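Local coordinates for protein carbon monoxide oxidation system transcription regulator CooA-1 (Carboxydothermus hydrogenoformans, PDB 2HKX) that is a heme-based carbon monoxide sensor of the CRP family that probably binds DNA to control transcription of carbon monoxide oxidation genes, at residues A2-L7 with K66-A71; Y40-E45 with R84-A89; E45-F50 with F79-R84. The protein carries 2 engineered substitutions. All coordinates share one frame; numbering follows the deposited sequence.

Contact 1. Residues A2-L7 with K66-A71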
loop_
_atom_site.group_PDB
_atom_site.type_symbol
_atom_site.label_atom_id
_atom_site.label_comp_id
_atom_site.label_asym_id
_atom_site.label_seq_id
_atom_site.Cartn_x
_atom_site.Cartn_y
_atom_site.Cartn_z
ATOM N N ALA A 2 4.518 5.793 -5.447
ATOM C CA ALA A 2 4.723 4.339 -5.170
ATOM C C ALA A 2 4.119 3.468 -6.274
ATOM O O ALA A 2 3.138 3.853 -6.929
ATOM C CB ALA A 2 4.154 3.960 -3.782
ATOM N N THR A 3 4.739 2.313 -6.506
ATOM C CA THR A 3 4.246 1.350 -7.500
ATOM C C THR A 3 4.384 -0.070 -6.972
ATOM O O THR A 3 4.933 -0.300 -5.900
ATOM C CB THR A 3 5.019 1.386 -8.846
ATOM O OG1 THR A 3 6.420 1.278 -8.596
ATOM C CG2 THR A 3 4.724 2.636 -9.657
ATOM N N GLN A 4 3.912 -1.009 -7.785
ATOM C CA GLN A 4 4.031 -2.435 -7.538
ATOM C C GLN A 4 5.481 -2.919 -7.652
ATOM O O GLN A 4 5.816 -4.001 -7.167
ATOM C CB GLN A 4 3.118 -3.192 -8.520
ATOM C CG GLN A 4 1.646 -3.251 -8.066
ATOM C CD GLN A 4 0.687 -3.577 -9.180
ATOM O OE1 GLN A 4 0.479 -2.771 -10.091
ATOM N NE2 GLN A 4 0.081 -4.748 -9.111
ATOM N N MET A 5 6.336 -2.108 -8.279
ATOM C CA MET A 5 7.742 -2.466 -8.490
ATOM C C MET A 5 8.679 -1.859 -7.438
ATOM O O MET A 5 9.816 -2.324 -7.264
ATOM C CB MET A 5 8.193 -2.113 -9.920
ATOM C CG MET A 5 8.536 -0.652 -10.150
ATOM S SD MET A 5 10.147 -0.482 -10.952
ATOM C CE MET A 5 10.749 1.050 -10.228
ATOM N N ARG A 6 8.200 -0.826 -6.745
ATOM C CA ARG A 6 8.978 -0.133 -5.717
ATOM C C ARG A 6 8.067 0.635 -4.769
ATOM O O ARG A 6 7.337 1.536 -5.189
ATOM C CB ARG A 6 10.018 0.809 -6.344
ATOM C CG ARG A 6 11.458 0.385 -6.132
ATOM C CD ARG A 6 11.820 0.538 -4.654
ATOM N NE ARG A 6 13.241 0.367 -4.380
ATOM C CZ ARG A 6 13.806 0.599 -3.197
ATOM N NH1 ARG A 6 13.070 1.022 -2.175
ATOM N NH2 ARG A 6 15.111 0.411 -3.037
ATOM N N LEU A 7 8.127 0.275 -3.489
ATOM C CA LEU A 7 7.220 0.811 -2.466
ATOM C C LEU A 7 7.570 2.211 -1.958
ATOM O O LEU A 7 6.885 3.191 -2.263
ATOM C CB LEU A 7 7.147 -0.141 -1.260
ATOM C CG LEU A 7 6.197 -1.336 -1.302
ATOM C CD1 LEU A 7 6.077 -1.938 0.088
ATOM C CD2 LEU A 7 4.828 -0.931 -1.828
ATOM N N LYS A 66 -3.284 -18.768 -12.138
ATOM C CA LYS A 66 -3.074 -17.346 -12.308
ATOM C C LYS A 66 -2.423 -16.725 -11.091
ATOM O O LYS A 66 -2.590 -17.216 -9.969
ATOM C CB LYS A 66 -4.405 -16.655 -12.532
ATOM C CG LYS A 66 -5.403 -17.464 -13.323
ATOM C CD LYS A 66 -5.481 -17.024 -14.750
ATOM C CE LYS A 66 -6.925 -17.139 -15.244
ATOM N NZ LYS A 66 -7.822 -16.145 -14.526
ATOM N N GLU A 67 -1.731 -15.605 -11.319
ATOM C CA GLU A 67 -1.123 -14.785 -10.279
ATOM C C GLU A 67 -1.277 -13.303 -10.593
ATOM O O GLU A 67 -1.364 -12.906 -11.754
ATOM C CB GLU A 67 0.371 -15.093 -10.140
ATOM C CG GLU A 67 0.684 -16.564 -9.847
ATOM C CD GLU A 67 2.162 -16.811 -9.693
ATOM O OE1 GLU A 67 2.565 -17.963 -9.349
ATOM O OE2 GLU A 67 2.915 -15.829 -9.893
ATOM N N PHE A 68 -1.236 -12.485 -9.542
ATOM C CA PHE A 68 -1.239 -11.045 -9.688
ATOM C C PHE A 68 -0.255 -10.492 -8.657
ATOM O O PHE A 68 -0.394 -10.746 -7.477
ATOM C CB PHE A 68 -2.666 -10.490 -9.494
ATOM C CG PHE A 68 -2.742 -9.006 -9.592
ATOM C CD1 PHE A 68 -2.855 -8.377 -10.838
ATOM C CD2 PHE A 68 -2.710 -8.223 -8.439
ATOM C CE1 PHE A 68 -2.911 -7.023 -10.942
ATOM C CE2 PHE A 68 -2.765 -6.830 -8.537
ATOM C CZ PHE A 68 -2.859 -6.235 -9.779
ATOM N N THR A 69 0.766 -9.788 -9.121
ATOM C CA THR A 69 1.742 -9.231 -8.238
ATOM C C THR A 69 1.227 -7.930 -7.598
ATOM O O THR A 69 0.848 -7.004 -8.293
ATOM C CB THR A 69 3.076 -8.990 -8.985
ATOM O OG1 THR A 69 3.550 -10.243 -9.505
ATOM C CG2 THR A 69 4.156 -8.358 -8.037
ATOM N N LEU A 70 1.229 -7.884 -6.276
ATOM C CA LEU A 70 0.788 -6.687 -5.534
ATOM C C LEU A 70 1.945 -5.732 -5.328
ATOM O O LEU A 70 1.795 -4.517 -5.448
ATOM C CB LEU A 70 0.208 -7.064 -4.154
ATOM C CG LEU A 70 -1.042 -7.954 -4.182
ATOM C CD1 LEU A 70 -1.269 -8.627 -2.853
ATOM C CD2 LEU A 70 -2.284 -7.182 -4.615
ATOM N N ALA A 71 3.088 -6.278 -4.967
ATOM C CA ALA A 71 4.227 -5.455 -4.607
ATOM C C ALA A 71 5.534 -6.227 -4.753
ATOM O O ALA A 71 5.539 -7.454 -4.744
ATOM C CB ALA A 71 4.076 -4.927 -3.180
#
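Gln4 NE2 is held by two backbone carbonyls: it donates to Thr69 O across the contact and also bonds to Met177 O on helix 171-178. The acceptor strand, 66-74, borders one sheet of the cyclic nucleotide-binding fold and carries a classic beta bulge, with Leu70 and Ala71 both facing Val59 of strand 56-63. The Gln4 NE2 to Thr69 O distance, 2.5 Å, is shorter than usual and its exact value doubtful; the bond is bent (133° at the hydrogen), the oxygen tilted out of the amide plane. Because CG sits beside the backbone N (chi1 -82°) and the chain runs extended beyond it, the amide reaches past the bulge, Gln4 CG passing close to Leu70 O. The amide then meets the Phe68 ring obliquely, their planes 40° apart and Gln4 NE2 3.4 Å from Phe68 CZ. With an alanine here, Thr69 O and Met177 O would probably both lose this buried donor, and a gap would open beside the Phe68 ring. The N-terminal tail is wedged between the sensor sheet, helix 111-137, where Gln4 packs on Ile131, and helix 171-178, where Met5 meets Met177. Thr69 turns its own hydroxyl to Arg58, while Phe68 and Leu70 pack on Val136 and Ile132 of the second subunit. At the bulge, Ala71 CA makes a bent CA-H...O contact with Gln4 O, 3.3 Å, and Leu7 CD2 lies 4.3 Å from Ala71 CB.

Contact 2. Residues Y40-E45 with R84-A89. With HEM (protoporphyrin IX containing Fe), chain C.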
loop_
_atom_site.group_PDB
_atom_site.type_symbol
_atom_site.label_atom_id
_atom_site.label_comp_id
_atom_site.label_asym_id
_atom_site.label_seq_id
_atom_site.Cartn_x
_atom_site.Cartn_y
_atom_site.Cartn_z
ATOM N N TYR A 40 6.681 -17.436 2.345
ATOM C CA TYR A 40 5.427 -17.620 3.066
ATOM C C TYR A 40 4.264 -17.877 2.141
ATOM O O TYR A 40 4.227 -17.427 0.998
ATOM C CB TYR A 40 5.117 -16.433 4.020
ATOM C CG TYR A 40 6.226 -16.174 5.018
ATOM C CD1 TYR A 40 7.118 -15.120 4.830
ATOM C CD2 TYR A 40 6.416 -17.010 6.117
ATOM C CE1 TYR A 40 8.161 -14.892 5.712
ATOM C CE2 TYR A 40 7.462 -16.784 7.019
ATOM C CZ TYR A 40 8.326 -15.714 6.803
ATOM O OH TYR A 40 9.364 -15.478 7.667
ATOM N N THR A 41 3.308 -18.600 2.701
ATOM C CA THR A 41 2.100 -19.048 2.060
ATOM C C THR A 41 0.944 -18.258 2.711
ATOM O O THR A 41 1.132 -17.655 3.768
ATOM C CB THR A 41 1.999 -20.572 2.308
ATOM O OG1 THR A 41 1.355 -21.218 1.209
ATOM C CG2 THR A 41 1.280 -20.890 3.611
ATOM N N PRO A 42 -0.242 -18.212 2.081
ATOM C CA PRO A 42 -1.341 -17.491 2.743
ATOM C C PRO A 42 -1.761 -18.096 4.094
ATOM O O PRO A 42 -2.057 -17.354 5.043
ATOM C CB PRO A 42 -2.491 -17.603 1.736
ATOM C CG PRO A 42 -1.843 -17.953 0.451
ATOM C CD PRO A 42 -0.651 -18.759 0.779
ATOM N N ASN A 43 -1.793 -19.424 4.175
ATOM C CA ASN A 43 -2.098 -20.109 5.427
ATOM C C ASN A 43 -0.850 -20.498 6.236
ATOM O O ASN A 43 -0.659 -21.667 6.581
ATOM C CB ASN A 43 -3.031 -21.320 5.202
ATOM C CG ASN A 43 -2.684 -22.124 3.952
ATOM O OD1 ASN A 43 -1.761 -21.787 3.205
ATOM N ND2 ASN A 43 -3.444 -23.195 3.717
ATOM N N THR A 44 0.001 -19.511 6.516
ATOM C CA THR A 44 1.097 -19.695 7.455
ATOM C C THR A 44 0.463 -19.698 8.841
ATOM O O THR A 44 -0.361 -18.831 9.145
ATOM C CB THR A 44 2.133 -18.555 7.368
ATOM O OG1 THR A 44 2.418 -18.261 5.994
ATOM C CG2 THR A 44 3.426 -18.936 8.063
ATOM N N GLU A 45 0.824 -20.686 9.662
ATOM C CA GLU A 45 0.308 -20.804 11.028
ATOM C C GLU A 45 0.964 -19.737 11.898
ATOM O O GLU A 45 0.366 -19.226 12.853
ATOM C CB GLU A 45 0.604 -22.197 11.607
ATOM C CG GLU A 45 0.226 -23.379 10.706
ATOM C CD GLU A 45 1.311 -23.751 9.686
ATOM O OE1 GLU A 45 1.598 -24.966 9.561
ATOM O OE2 GLU A 45 1.869 -22.845 9.007
ATOM N N ARG A 84 -3.353 -13.001 2.934
ATOM C CA ARG A 84 -3.724 -14.048 1.948
ATOM C C ARG A 84 -2.750 -14.180 0.785
ATOM O O ARG A 84 -2.998 -14.924 -0.185
ATOM C CB ARG A 84 -5.094 -13.737 1.357
ATOM C CG ARG A 84 -5.055 -12.703 0.210
ATOM C CD ARG A 84 -6.452 -12.226 -0.146
ATOM N NE ARG A 84 -6.828 -11.251 0.869
ATOM C CZ ARG A 84 -8.055 -11.011 1.319
ATOM N NH1 ARG A 84 -9.104 -11.682 0.848
ATOM N NH2 ARG A 84 -8.203 -10.079 2.235
ATOM N N ALA A 85 -1.645 -13.471 0.846
ATOM C CA ALA A 85 -0.749 -13.425 -0.293
ATOM C C ALA A 85 0.413 -14.388 -0.165
ATOM O O ALA A 85 0.857 -14.707 0.941
ATOM C CB ALA A 85 -0.244 -12.044 -0.483
ATOM N N PHE A 86 0.887 -14.865 -1.313
ATOM C CA PHE A 86 2.134 -15.584 -1.373
ATOM C C PHE A 86 3.287 -14.604 -1.341
ATOM O O PHE A 86 3.134 -13.451 -1.719
ATOM C CB PHE A 86 2.195 -16.446 -2.623
ATOM C CG PHE A 86 1.288 -17.634 -2.569
ATOM C CD1 PHE A 86 -0.072 -17.506 -2.853
ATOM C CD2 PHE A 86 1.790 -18.879 -2.205
ATOM C CE1 PHE A 86 -0.912 -18.609 -2.788
ATOM C CE2 PHE A 86 0.946 -20.000 -2.135
ATOM C CZ PHE A 86 -0.402 -19.861 -2.420
ATOM N N ILE A 87 4.432 -15.074 -0.857
ATOM C CA ILE A 87 5.649 -14.255 -0.756
ATOM C C ILE A 87 6.806 -15.123 -1.239
ATOM O O ILE A 87 7.096 -16.154 -0.653
ATOM C CB ILE A 87 5.894 -13.722 0.699
ATOM C CG1 ILE A 87 4.645 -12.989 1.221
ATOM C CG2 ILE A 87 7.132 -12.804 0.728
ATOM C CD1 ILE A 87 4.676 -12.567 2.649
ATOM N N GLN A 88 7.438 -14.695 -2.332
ATOM C CA GLN A 88 8.444 -15.469 -3.017
ATOM C C GLN A 88 9.717 -14.640 -3.202
ATOM O O GLN A 88 9.668 -13.427 -3.487
ATOM C CB GLN A 88 7.895 -15.940 -4.391
ATOM C CG GLN A 88 8.901 -16.595 -5.348
ATOM C CD GLN A 88 8.281 -17.136 -6.638
ATOM O OE1 GLN A 88 8.367 -18.340 -6.923
ATOM N NE2 GLN A 88 7.700 -16.253 -7.445
ATOM N N ALA A 89 10.850 -15.315 -3.049
ATOM C CA ALA A 89 12.154 -14.772 -3.411
ATOM C C ALA A 89 12.245 -14.611 -4.922
ATOM O O ALA A 89 12.016 -15.560 -5.678
ATOM C CB ALA A 89 13.280 -15.690 -2.894
HETATM C CHA HEM C . -3.766 -7.447 7.634
HETATM C CHB HEM C . 0.300 -5.344 6.079
HETATM C CHC HEM C . 2.133 -5.344 10.615
HETATM C CHD HEM C . -2.240 -6.540 12.248
HETATM C C1A HEM C . -2.834 -6.924 6.768
HETATM C C2A HEM C . -2.911 -6.848 5.325
HETATM C C3A HEM C . -1.797 -6.255 4.901
HETATM C C4A HEM C . -0.955 -5.951 6.055
HETATM C CMA HEM C . -1.432 -5.952 3.431
HETATM C CAA HEM C . -4.080 -7.373 4.442
HETATM C CBA HEM C . -4.614 -8.701 5.015
HETATM C CGA HEM C . -4.983 -9.779 4.006
HETATM O O1A HEM C . -6.186 -10.057 3.850
HETATM O O2A HEM C . -4.096 -10.394 3.362
HETATM C C1B HEM C . 1.148 -5.153 7.168
HETATM C C2B HEM C . 2.448 -4.505 7.132
HETATM C C3B HEM C . 2.950 -4.509 8.383
HETATM C C4B HEM C . 1.990 -5.154 9.257
HETATM C CMB HEM C . 3.126 -3.932 5.862
HETATM C CAB HEM C . 4.309 -3.939 8.847
HETATM C CBB HEM C . 4.709 -2.697 8.498
HETATM C C1C HEM C . 1.111 -5.620 11.488
HETATM C C2C HEM C . 1.148 -5.549 12.944
HETATM C C3C HEM C . -0.061 -5.880 13.403
HETATM C C4C HEM C . -0.908 -6.169 12.240
HETATM C CMC HEM C . 2.352 -5.162 13.822
HETATM C CAC HEM C . -0.468 -5.932 14.900
HETATM C CBC HEM C . -1.072 -7.025 15.422
HETATM C C1D HEM C . -3.003 -6.926 11.152
HETATM C C2D HEM C . -4.325 -7.497 11.314
HETATM C C3D HEM C . -4.836 -7.812 9.889
HETATM C C4D HEM C . -3.750 -7.353 9.013
HETATM C CMD HEM C . -5.017 -7.738 12.674
HETATM C CAD HEM C . -6.220 -8.441 9.512
HETATM C CBD HEM C . -6.415 -9.931 9.919
HETATM C CGD HEM C . -7.392 -10.259 11.075
HETATM O O1D HEM C . -8.619 -10.509 10.865
HETATM O O2D HEM C . -6.952 -10.305 12.259
HETATM N NA HEM C . -1.628 -6.392 7.153
HETATM N NB HEM C . 0.921 -5.535 8.486
HETATM N NC HEM C . -0.159 -5.985 11.096
HETATM N ND HEM C . -2.677 -6.845 9.786
HETATM FE FE HEM C . -0.830 -6.213 9.080
HETATM O O HOH W 1 2.106 -14.622 3.318
#
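Tyr40 and Ile87 form an antiparallel hydrogen-bonded pair, Tyr40 N giving a nearly straight bond (166° at the hydrogen) to Ile87 O at 3.3 Å and Ile87 N returning one to Tyr40 O at 3.0 Å. The pair joins the edge strand 38-40 to strand 86-89 in one sheet of the cyclic nucleotide-binding fold. Their side chains share the inner face: Ile87 CD1 comes obliquely to the tyrosine, 4.1 Å from Tyr40 CB, beside Phe50 of the other sheet. Beyond Tyr40 the chain leaves the sheet, and Pro42 takes over the contact. Pro42 CD sits above the centre of the Phe86 ring, 3.5 Å from the centroid and 14° off the normal, a close CH-pi contact. Phe86 CG lies beside its own backbone N (chi1 -72°), which turns the ring face under the proline; the Thr41 side chain lies beside Phe86, Thr41 OG1 obliquely 3.6 Å from Phe86 CE2. Pro42 CB and CG lie against Arg84 O, each 3.3 Å away. A water bridges the two segments by donating to Thr41 O and Ala85 O, and Thr44 OG1 adds a second, short bond to Thr41 O. Arg84 turns back toward the heme through a bend in its chain. Arg84 NH2 makes a weak bond of 2.6 Å to heme O1A of a propionate, at the edge of the guanidinium, and the backbone N donates to O2A of the same group, an oxygen whose position is less certain. NH1 bonds weakly to Thr130 of the second subunit. The contacts from the Arg84 side chain and main chain may partly balance the propionate's negative charge and probably help to hold this edge of the heme near the dimer interface.

Contact 3. Residues E45-F50 with F79-R84. With HEM (protoporphyrin IX containing Fe), chain C.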
loop_
_atom_site.group_PDB
_atom_site.type_symbol
_atom_site.label_atom_id
_atom_site.label_comp_id
_atom_site.label_asym_id
_atom_site.label_seq_id
_atom_site.Cartn_x
_atom_site.Cartn_y
_atom_site.Cartn_z
ATOM N N GLU A 45 0.824 -20.686 9.662
ATOM C CA GLU A 45 0.308 -20.804 11.028
ATOM C C GLU A 45 0.964 -19.737 11.898
ATOM O O GLU A 45 0.366 -19.226 12.853
ATOM C CB GLU A 45 0.604 -22.197 11.607
ATOM C CG GLU A 45 0.226 -23.379 10.706
ATOM C CD GLU A 45 1.311 -23.751 9.686
ATOM O OE1 GLU A 45 1.598 -24.966 9.561
ATOM O OE2 GLU A 45 1.869 -22.845 9.007
ATOM N N ARG A 46 2.208 -19.422 11.553
ATOM C CA ARG A 46 2.994 -18.414 12.243
ATOM C C ARG A 46 2.645 -17.004 11.762
ATOM O O ARG A 46 2.504 -16.762 10.558
ATOM C CB ARG A 46 4.481 -18.680 12.015
ATOM C CG ARG A 46 5.178 -19.340 13.181
ATOM C CD ARG A 46 6.672 -19.375 12.932
ATOM N NE ARG A 46 7.432 -19.034 14.132
ATOM C CZ ARG A 46 8.740 -18.782 14.149
ATOM N NH1 ARG A 46 9.446 -18.836 13.024
ATOM N NH2 ARG A 46 9.346 -18.477 15.294
ATOM N N ASN A 47 2.497 -16.083 12.712
ATOM C CA ASN A 47 2.263 -14.688 12.384
ATOM C C ASN A 47 3.425 -13.779 12.792
ATOM O O ASN A 47 3.652 -13.502 13.961
ATOM C CB ASN A 47 0.889 -14.208 12.878
ATOM C CG ASN A 47 -0.254 -14.540 11.881
ATOM O OD1 ASN A 47 -1.430 -14.460 12.237
ATOM N ND2 ASN A 47 0.100 -14.906 10.635
ATOM N N LEU A 48 4.162 -13.337 11.780
ATOM C CA LEU A 48 5.441 -12.666 11.949
ATOM C C LEU A 48 5.435 -11.297 11.286
ATOM O O LEU A 48 4.630 -11.032 10.389
ATOM C CB LEU A 48 6.556 -13.517 11.305
ATOM C CG LEU A 48 6.635 -15.024 11.610
ATOM C CD1 LEU A 48 7.781 -15.699 10.849
ATOM C CD2 LEU A 48 6.776 -15.275 13.113
ATOM N N VAL A 49 6.347 -10.437 11.730
ATOM C CA VAL A 49 6.747 -9.267 10.956
ATOM C C VAL A 49 8.185 -9.484 10.474
ATOM O O VAL A 49 9.029 -9.987 11.214
ATOM C CB VAL A 49 6.623 -7.959 11.758
ATOM C CG1 VAL A 49 7.202 -6.782 10.978
ATOM C CG2 VAL A 49 5.167 -7.694 12.108
ATOM N N PHE A 50 8.454 -9.137 9.218
ATOM C CA PHE A 50 9.778 -9.344 8.679
ATOM C C PHE A 50 10.237 -8.154 7.853
ATOM O O PHE A 50 9.424 -7.426 7.260
ATOM C CB PHE A 50 9.847 -10.657 7.865
ATOM C CG PHE A 50 9.111 -10.605 6.529
ATOM C CD1 PHE A 50 9.767 -10.203 5.375
ATOM C CD2 PHE A 50 7.765 -10.979 6.442
ATOM C CE1 PHE A 50 9.082 -10.159 4.128
ATOM C CE2 PHE A 50 7.063 -10.948 5.217
ATOM C CZ PHE A 50 7.717 -10.536 4.055
ATOM N N PHE A 79 7.089 -6.150 6.058
ATOM C CA PHE A 79 5.816 -6.803 5.765
ATOM C C PHE A 79 5.425 -7.736 6.910
ATOM O O PHE A 79 6.139 -7.845 7.902
ATOM C CB PHE A 79 5.866 -7.554 4.416
ATOM C CG PHE A 79 4.570 -7.452 3.585
ATOM C CD1 PHE A 79 4.191 -6.244 2.993
ATOM C CD2 PHE A 79 3.746 -8.560 3.420
ATOM C CE1 PHE A 79 3.013 -6.136 2.254
ATOM C CE2 PHE A 79 2.551 -8.478 2.669
ATOM C CZ PHE A 79 2.186 -7.262 2.089
ATOM N N CYS A 80 4.270 -8.377 6.780
ATOM C CA CYS A 80 3.803 -9.343 7.755
ATOM C C CYS A 80 3.495 -10.677 7.057
ATOM O O CYS A 80 3.700 -10.826 5.831
ATOM C CB CYS A 80 2.562 -8.793 8.471
ATOM S SG CYS A 80 1.075 -8.713 7.383
ATOM N N THR A 81 3.019 -11.643 7.833
ATOM C CA THR A 81 2.664 -12.959 7.312
ATOM C C THR A 81 1.167 -13.251 7.466
ATOM O O THR A 81 0.704 -14.314 7.093
ATOM C CB THR A 81 3.500 -14.113 7.960
ATOM O OG1 THR A 81 3.179 -14.226 9.352
ATOM C CG2 THR A 81 5.009 -13.890 7.790
ATOM N N HIS A 82 0.399 -12.319 8.000
ATOM C CA HIS A 82 -1.023 -12.591 8.188
ATOM C C HIS A 82 -1.843 -12.068 7.031
ATOM O O HIS A 82 -2.904 -11.478 7.220
ATOM C CB HIS A 82 -1.529 -12.013 9.499
ATOM C CG HIS A 82 -1.058 -10.627 9.726
ATOM N ND1 HIS A 82 0.078 -10.340 10.452
ATOM C CD2 HIS A 82 -1.520 -9.449 9.261
ATOM C CE1 HIS A 82 0.265 -9.034 10.466
ATOM N NE2 HIS A 82 -0.685 -8.472 9.738
ATOM N N THR A 83 -1.344 -12.329 5.828
ATOM C CA THR A 83 -1.982 -11.882 4.622
ATOM C C THR A 83 -2.316 -13.108 3.762
ATOM O O THR A 83 -1.645 -14.135 3.866
ATOM C CB THR A 83 -1.038 -10.863 3.921
ATOM O OG1 THR A 83 -1.686 -9.599 3.822
ATOM C CG2 THR A 83 -0.552 -11.332 2.587
ATOM N N ARG A 84 -3.353 -13.001 2.934
ATOM C CA ARG A 84 -3.724 -14.048 1.948
ATOM C C ARG A 84 -2.750 -14.180 0.785
ATOM O O ARG A 84 -2.998 -14.924 -0.185
ATOM C CB ARG A 84 -5.094 -13.737 1.357
ATOM C CG ARG A 84 -5.055 -12.703 0.210
ATOM C CD ARG A 84 -6.452 -12.226 -0.146
ATOM N NE ARG A 84 -6.828 -11.251 0.869
ATOM C CZ ARG A 84 -8.055 -11.011 1.319
ATOM N NH1 ARG A 84 -9.104 -11.682 0.848
ATOM N NH2 ARG A 84 -8.203 -10.079 2.235
HETATM C CHA HEM C . -3.766 -7.447 7.634
HETATM C CHB HEM C . 0.300 -5.344 6.079
HETATM C CHC HEM C . 2.133 -5.344 10.615
HETATM C CHD HEM C . -2.240 -6.540 12.248
HETATM C C1A HEM C . -2.834 -6.924 6.768
HETATM C C2A HEM C . -2.911 -6.848 5.325
HETATM C C3A HEM C . -1.797 -6.255 4.901
HETATM C C4A HEM C . -0.955 -5.951 6.055
HETATM C CMA HEM C . -1.432 -5.952 3.431
HETATM C CAA HEM C . -4.080 -7.373 4.442
HETATM C CBA HEM C . -4.614 -8.701 5.015
HETATM C CGA HEM C . -4.983 -9.779 4.006
HETATM O O1A HEM C . -6.186 -10.057 3.850
HETATM O O2A HEM C . -4.096 -10.394 3.362
HETATM C C1B HEM C . 1.148 -5.153 7.168
HETATM C C2B HEM C . 2.448 -4.505 7.132
HETATM C C3B HEM C . 2.950 -4.509 8.383
HETATM C C4B HEM C . 1.990 -5.154 9.257
HETATM C CMB HEM C . 3.126 -3.932 5.862
HETATM C CAB HEM C . 4.309 -3.939 8.847
HETATM C CBB HEM C . 4.709 -2.697 8.498
HETATM C C1C HEM C . 1.111 -5.620 11.488
HETATM C C2C HEM C . 1.148 -5.549 12.944
HETATM C C3C HEM C . -0.061 -5.880 13.403
HETATM C C4C HEM C . -0.908 -6.169 12.240
HETATM C CMC HEM C . 2.352 -5.162 13.822
HETATM C CAC HEM C . -0.468 -5.932 14.900
HETATM C CBC HEM C . -1.072 -7.025 15.422
HETATM C C1D HEM C . -3.003 -6.926 11.152
HETATM C C2D HEM C . -4.325 -7.497 11.314
HETATM C C3D HEM C . -4.836 -7.812 9.889
HETATM C C4D HEM C . -3.750 -7.353 9.013
HETATM C CMD HEM C . -5.017 -7.738 12.674
HETATM C CAD HEM C . -6.220 -8.441 9.512
HETATM C CBD HEM C . -6.415 -9.931 9.919
HETATM C CGD HEM C . -7.392 -10.259 11.075
HETATM O O1D HEM C . -8.619 -10.509 10.865
HETATM O O2D HEM C . -6.952 -10.305 12.259
HETATM N NA HEM C . -1.628 -6.392 7.153
HETATM N NB HEM C . 0.921 -5.535 8.486
HETATM N NC HEM C . -0.159 -5.985 11.096
HETATM N ND HEM C . -2.677 -6.845 9.786
HETATM FE FE HEM C . -0.830 -6.213 9.080
#
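The side chains of Phe50 and Phe79 run alongside each other on one face of the sheet, in a hydrogen-bonded antiparallel pair between strands 48-54 and 78-80. The Phe50 ring comes over Phe79, with Phe79 CA above one of its faces and Phe79 CB 3.5 Å from Phe50 CZ, while the Phe79 ring leads off toward the heme methyl CMB. Cys80 O meets the Phe50 ring at its edge, 3.4 Å from Phe50 CE2. The next pair, Val49 with Cys80, is non-hydrogen-bonded, its side chains facing the heme. Past the end of strand 78-80 the Thr81 hydroxyl continues the link. Thr81 OG1, set between its own N and carbonyl carbon (chi1 66°), accepts from Leu48 N at 2.8 Å and donates to Arg46 O at 2.9 Å. Asn47 crosses His82 at about a right angle, its amide plane 82° from the imidazole and Asn47 ND2 3.5 Å from His82 CB. His82, the centre of an inverse gamma turn, is the axial heme ligand, His82 NE2 2.4 Å from the iron. Thr81, bonded to 46-48 beside that turn, and Asn47, packed on His82 CB, probably act as second-shell residues that help to orient the imidazole.

Contacts 2 and 3 adjoin, their centres 8 Å apart, and belong to the two sheets of the cyclic nucleotide-binding fold, which meet where Ile87 CD1 lies 3.9 Å from Phe50 CE2 and Tyr40 CG 3.8 Å from Thr81 CG2. Both touch one heme: contact 3 supplies the iron ligand His82 as well as Thr83 at the propionate, which the shared Arg84 also reaches. Bound carbon monoxide touches His82. Contact 1 sits on the far edge of contact 2's sheet, centres 15 Å apart, touching it where Leu70 CD1 meets Ala85 CB at 4.3 Å. Its Leu7 side chain is still about 7 Å from the heme.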